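Local coordinates for protein putative primosome component (Streptococcus pyogenes serotype M3, PDB 2QGZ) that probably binds ATP through a P-loop NTPase domain and helps load the replicative helicase onto DNA during primosome assembly, at residues Leu123-Asp127 with Gly296-Arg300; Leu237-Gln242 with Arg280-Val285. All blocks are in the same frame, centred on the assembly; numbering follows the deposited sequence.

Contacts 1 and 2 sit on opposite sides of the chain's centre, about 30 Å apart between their centres and about 21 Å between nearest atoms, so neither touches the other. Both belong to the IstB-like, P-loop NTPase part of the chain, whose core is a parallel beta sheet. Contact 1 ties the modelled C-terminal end, 296-300, to the loop ahead of helix 131-146; there Asn298 touches residues of a probable Walker A loop. Contact 2 pairs helices 237-247 and 281-288 and lies entirely within the stretch of chain that contact 1 brackets. The phosphate ion beside Ser124, probably from the crystallisation liquor, is bound on the 123-127 side of contact 1.

Contact 1 (Leu123-Asp127 with Gly296-Arg300); sequences LSDID and GANRR. With PO4 (phosphate ion), chain C.
Asn298 and Arg299 bind Asp125 O and Asp127, at the end of the 3-10 turn 123-125 and just past it, joining the chain end to the loop before helix 131-146 of this P-loop NTPase fold. The Asn298 amide uses both ends: ND2 donates to Asp125 O at 2.9 Å, lying in the carbonyl plane, while OD1 receives Asp127 N at 2.9 Å along an almost straight N-H (178°). The amide reaches this backbone because chi1 (-157°) sets its CG opposite the Asn298 backbone N; ND2 also donates to the carbonyl O of Arg299, which helps fix the rotation of the Asn298 amide.

Asp127 answers with its carboxylate. OD1 forms a salt bridge to Arg299 NH1 at 2.7 Å, and OD2 takes Arg299 N at 2.8 Å, so one side chain holds both the backbone and the guanidinium of the same residue. The carboxylate and guanidinium planes are only 19° apart. With CG wedged between backbone N and carbonyl carbon and a bend at chi2, Arg299 turns toward the 3-10 turn, one guanidinium face over Asp125 CA.

Farther out, Arg133 donates from NE to Asp127 O, Asp125 OD2 takes His122 N, and Ile126 turns its side chain onto Phe137 and Ala171. Within the turn, Ser124 N donates a weak bond to phosphate O2 at 3.3 Å, and Ser124 OG sits 2.5 Å from phosphate O4, a doubtfully short separation.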
loop_
_atom_site.group_PDB
_atom_site.type_symbol
_atom_site.label_atom_id
_atom_site.label_comp_id
_atom_site.label_asym_id
_atom_site.label_seq_id
_atom_site.Cartn_x
_atom_site.Cartn_y
_atom_site.Cartn_z
ATOM N N LEU A 123 -14.574 1.758 5.804
ATOM C CA LEU A 123 -14.074 1.341 7.107
ATOM C C LEU A 123 -15.039 0.375 7.784
ATOM O O LEU A 123 -14.620 -0.502 8.528
ATOM C CB LEU A 123 -13.879 2.551 8.023
ATOM C CG LEU A 123 -12.763 3.526 7.665
ATOM C CD1 LEU A 123 -12.844 4.711 8.607
ATOM C CD2 LEU A 123 -11.403 2.820 7.752
ATOM N N SER A 124 -16.331 0.554 7.542
ATOM C CA SER A 124 -17.349 -0.305 8.141
ATOM C C SER A 124 -17.298 -1.753 7.651
ATOM O O SER A 124 -17.820 -2.650 8.314
ATOM C CB SER A 124 -18.743 0.276 7.878
ATOM O OG SER A 124 -18.905 0.628 6.510
ATOM N N ASP A 125 -16.669 -1.984 6.499
ATOM C CA ASP A 125 -16.566 -3.338 5.947
ATOM C C ASP A 125 -15.410 -4.124 6.549
ATOM O O ASP A 125 -15.260 -5.311 6.263
ATOM C CB ASP A 125 -16.364 -3.304 4.419
ATOM C CG ASP A 125 -17.531 -2.664 3.679
ATOM O OD1 ASP A 125 -18.702 -3.051 3.933
ATOM O OD2 ASP A 125 -17.270 -1.779 2.831
ATOM N N ILE A 126 -14.593 -3.466 7.368
ATOM C CA ILE A 126 -13.431 -4.113 7.980
ATOM C C ILE A 126 -13.732 -4.746 9.338
ATOM O O ILE A 126 -14.257 -4.090 10.238
ATOM C CB ILE A 126 -12.270 -3.098 8.170
ATOM C CG1 ILE A 126 -11.922 -2.437 6.834
ATOM C CG2 ILE A 126 -11.067 -3.793 8.762
ATOM C CD1 ILE A 126 -11.709 -3.410 5.677
ATOM N N ASP A 127 -13.398 -6.022 9.490
ATOM C CA ASP A 127 -13.633 -6.701 10.759
ATOM C C ASP A 127 -12.511 -6.386 11.736
ATOM O O ASP A 127 -11.332 -6.511 11.403
ATOM C CB ASP A 127 -13.712 -8.227 10.579
ATOM C CG ASP A 127 -15.036 -8.691 9.955
ATOM O OD1 ASP A 127 -16.102 -8.159 10.331
ATOM O OD2 ASP A 127 -15.005 -9.602 9.104
ATOM N N GLY A 296 -6.514 -13.462 10.801
ATOM C CA GLY A 296 -7.955 -13.575 10.698
ATOM C C GLY A 296 -8.509 -13.031 9.400
ATOM O O GLY A 296 -8.148 -11.944 8.962
ATOM N N ALA A 297 -9.393 -13.797 8.779
ATOM C CA ALA A 297 -10.006 -13.380 7.531
ATOM C C ALA A 297 -11.071 -12.326 7.809
ATOM O O ALA A 297 -11.510 -12.136 8.944
ATOM C CB ALA A 297 -10.641 -14.585 6.824
ATOM N N ASN A 298 -11.480 -11.644 6.751
ATOM C CA ASN A 298 -12.497 -10.618 6.831
ATOM C C ASN A 298 -13.737 -11.252 6.224
ATOM O O ASN A 298 -13.619 -12.120 5.366
ATOM C CB ASN A 298 -12.084 -9.417 5.986
ATOM C CG ASN A 298 -12.763 -8.140 6.425
ATOM O OD1 ASN A 298 -12.255 -7.426 7.282
ATOM N ND2 ASN A 298 -13.925 -7.851 5.846
ATOM N N ARG A 299 -14.923 -10.846 6.652
ATOM C CA ARG A 299 -16.111 -11.423 6.048
ATOM C C ARG A 299 -16.303 -10.888 4.630
ATOM O O ARG A 299 -15.570 -9.991 4.193
ATOM C CB ARG A 299 -17.361 -11.167 6.902
ATOM C CG ARG A 299 -17.594 -9.747 7.400
ATOM C CD ARG A 299 -18.048 -8.807 6.300
ATOM N NE ARG A 299 -18.844 -7.675 6.794
ATOM C CZ ARG A 299 -18.452 -6.803 7.722
ATOM N NH1 ARG A 299 -17.260 -6.907 8.297
ATOM N NH2 ARG A 299 -19.248 -5.798 8.058
ATOM N N ARG A 300 -17.273 -11.484 3.934
ATOM C CA ARG A 300 -17.680 -11.174 2.561
ATOM C C ARG A 300 -17.380 -12.296 1.577
ATOM O O ARG A 300 -16.205 -12.438 1.179
ATOM C CB ARG A 300 -17.053 -9.886 2.053
ATOM C CG ARG A 300 -17.719 -8.640 2.559
ATOM C CD ARG A 300 -17.242 -7.474 1.708
ATOM N NE ARG A 300 -17.537 -7.742 0.309
ATOM C CZ ARG A 300 -18.775 -7.867 -0.164
ATOM N NH1 ARG A 300 -19.822 -7.732 0.650
ATOM N NH2 ARG A 300 -18.967 -8.167 -1.443
HETATM P P PO4 C . -19.164 3.770 5.935
HETATM O O1 PO4 C . -19.007 4.688 4.739
HETATM O O2 PO4 C . -17.804 3.294 6.368
HETATM O O3 PO4 C . -19.819 4.512 7.066
HETATM O O4 PO4 C . -20.036 2.593 5.552
#

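Contact 2 (Leu237-Gln242 with Arg280-Val285); sequences LQVILQ and RVMERV
Gln238 OE1 is gripped by two nitrogens of one guanidinium: Arg284 NE reaches it at 2.7 Å and Arg284 NH2 at 3.0 Å. The oxygen lies at the edge of that group, practically in its plane. Relative to the amide, the two donors differ, NH2 lying in the carbonyl plane and NE standing 41° out of it. A bend at chi2 brings the Gln238 amide toward the other helix to meet them.

Arg280 closes over the same amide from another direction. Its guanidinium stacks on the amide with the planes 8° apart, placing OE1 3.2 Å above the centre of the arginine group; this is a flat stack, with no hydrogen bond from NE. Gln242 packs against Arg284 instead, running alongside it with CB 3.5 Å over the guanidinium plane.

Helices 237-247 and 281-288 both lie outside the parallel sheet of the P-loop NTPase fold; their segments 237-242 and 281-285 run at 37° to each other, the axes 9.6 Å apart at closest approach. Beneath the polar groups the contact is apolar. Leu237 CD1 presses on Val281 CG2 at 3.4 Å, the two side chains crossing at about a right angle. One turn on, Leu241 lays CB against the CD methylene of Arg284 and sends CD2 to Val285 CG2 at 4.0 Å. Leu237 and Leu241 also reach Leu220 of strand 217-221, while Val281 rests on Trp266 and Val285 on Phe259.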
loop_
_atom_site.group_PDB
_atom_site.type_symbol
_atom_site.label_atom_id
_atom_site.label_comp_id
_atom_site.label_asym_id
_atom_site.label_seq_id
_atom_site.Cartn_x
_atom_site.Cartn_y
_atom_site.Cartn_z
ATOM N N LEU A 237 11.465 -0.425 -8.456
ATOM C CA LEU A 237 10.977 -0.320 -7.088
ATOM C C LEU A 237 11.951 0.514 -6.261
ATOM O O LEU A 237 11.550 1.405 -5.514
ATOM C CB LEU A 237 10.839 -1.714 -6.475
ATOM C CG LEU A 237 9.901 -1.968 -5.289
ATOM C CD1 LEU A 237 10.709 -2.486 -4.119
ATOM C CD2 LEU A 237 9.138 -0.707 -4.918
ATOM N N GLN A 238 13.238 0.223 -6.417
ATOM C CA GLN A 238 14.285 0.919 -5.682
ATOM C C GLN A 238 14.237 2.424 -5.929
ATOM O O GLN A 238 14.355 3.215 -4.997
ATOM C CB GLN A 238 15.651 0.349 -6.082
ATOM C CG GLN A 238 16.762 0.569 -5.063
ATOM C CD GLN A 238 17.276 1.992 -5.044
ATOM O OE1 GLN A 238 17.607 2.533 -3.986
ATOM N NE2 GLN A 238 17.355 2.605 -6.219
ATOM N N VAL A 239 14.041 2.825 -7.179
ATOM C CA VAL A 239 14.004 4.245 -7.501
ATOM C C VAL A 239 12.721 4.908 -7.011
ATOM O O VAL A 239 12.756 6.025 -6.499
ATOM C CB VAL A 239 14.156 4.481 -9.019
ATOM C CG1 VAL A 239 14.303 5.981 -9.312
ATOM C CG2 VAL A 239 15.376 3.741 -9.524
ATOM N N ILE A 240 11.593 4.221 -7.173
ATOM C CA ILE A 240 10.325 4.762 -6.718
ATOM C C ILE A 240 10.398 4.971 -5.211
ATOM O O ILE A 240 10.029 6.025 -4.710
ATOM C CB ILE A 240 9.142 3.809 -7.045
ATOM C CG1 ILE A 240 8.805 3.886 -8.537
ATOM C CG2 ILE A 240 7.912 4.170 -6.205
ATOM C CD1 ILE A 240 7.737 2.897 -8.960
ATOM N N LEU A 241 10.878 3.970 -4.489
ATOM C CA LEU A 241 10.969 4.090 -3.044
ATOM C C LEU A 241 11.939 5.208 -2.666
ATOM O O LEU A 241 11.631 6.051 -1.812
ATOM C CB LEU A 241 11.392 2.750 -2.430
ATOM C CG LEU A 241 10.291 1.859 -1.814
ATOM C CD1 LEU A 241 8.945 2.066 -2.490
ATOM C CD2 LEU A 241 10.723 0.395 -1.892
ATOM N N GLN A 242 13.096 5.234 -3.320
ATOM C CA GLN A 242 14.106 6.260 -3.059
ATOM C C GLN A 242 13.498 7.649 -3.206
ATOM O O GLN A 242 13.659 8.506 -2.346
ATOM C CB GLN A 242 15.259 6.111 -4.044
ATOM C CG GLN A 242 16.311 7.165 -3.922
ATOM C CD GLN A 242 17.457 6.926 -4.884
ATOM O OE1 GLN A 242 18.598 7.284 -4.607
ATOM N NE2 GLN A 242 17.153 6.334 -6.026
ATOM N N ARG A 280 19.464 -2.749 -0.271
ATOM C CA ARG A 280 19.145 -1.419 0.224
ATOM C C ARG A 280 17.685 -1.090 -0.091
ATOM O O ARG A 280 17.120 -0.141 0.449
ATOM C CB ARG A 280 20.086 -0.358 -0.370
ATOM C CG ARG A 280 19.988 -0.134 -1.873
ATOM C CD ARG A 280 20.647 1.194 -2.229
ATOM N NE ARG A 280 20.639 1.475 -3.662
ATOM C CZ ARG A 280 20.893 2.671 -4.185
ATOM N NH1 ARG A 280 21.172 3.701 -3.395
ATOM N NH2 ARG A 280 20.864 2.842 -5.499
ATOM N N VAL A 281 17.080 -1.886 -0.964
ATOM C CA VAL A 281 15.679 -1.698 -1.311
ATOM C C VAL A 281 14.865 -2.085 -0.085
ATOM O O VAL A 281 13.818 -1.506 0.191
ATOM C CB VAL A 281 15.255 -2.598 -2.490
ATOM C CG1 VAL A 281 15.483 -4.050 -2.138
ATOM C CG2 VAL A 281 13.797 -2.364 -2.820
ATOM N N MET A 282 15.378 -3.059 0.660
ATOM C CA MET A 282 14.722 -3.543 1.866
ATOM C C MET A 282 14.866 -2.525 3.003
ATOM O O MET A 282 14.010 -2.440 3.883
ATOM C CB MET A 282 15.325 -4.894 2.272
ATOM C CG MET A 282 14.431 -5.754 3.144
ATOM S SD MET A 282 12.825 -6.109 2.378
ATOM C CE MET A 282 11.742 -5.264 3.530
ATOM N N GLU A 283 15.947 -1.750 2.982
ATOM C CA GLU A 283 16.167 -0.734 4.014
ATOM C C GLU A 283 15.221 0.447 3.784
ATOM O O GLU A 283 14.887 1.176 4.713
ATOM C CB GLU A 283 17.626 -0.256 3.993
ATOM N N ARG A 284 14.794 0.633 2.538
ATOM C CA ARG A 284 13.878 1.715 2.216
ATOM C C ARG A 284 12.466 1.336 2.666
ATOM O O ARG A 284 11.696 2.188 3.116
ATOM C CB ARG A 284 13.894 2.010 0.714
ATOM C CG ARG A 284 15.223 2.550 0.198
ATOM C CD ARG A 284 15.049 3.149 -1.183
ATOM N NE ARG A 284 16.318 3.537 -1.798
ATOM C CZ ARG A 284 17.054 4.584 -1.437
ATOM N NH1 ARG A 284 16.667 5.380 -0.449
ATOM N NH2 ARG A 284 18.179 4.841 -2.086
ATOM N N VAL A 285 12.131 0.053 2.546
ATOM C CA VAL A 285 10.825 -0.418 2.980
ATOM C C VAL A 285 10.714 -0.208 4.492
ATOM O O VAL A 285 9.723 0.343 4.975
ATOM C CB VAL A 285 10.624 -1.916 2.667
ATOM C CG1 VAL A 285 9.258 -2.366 3.148
ATOM C CG2 VAL A 285 10.746 -2.159 1.178
#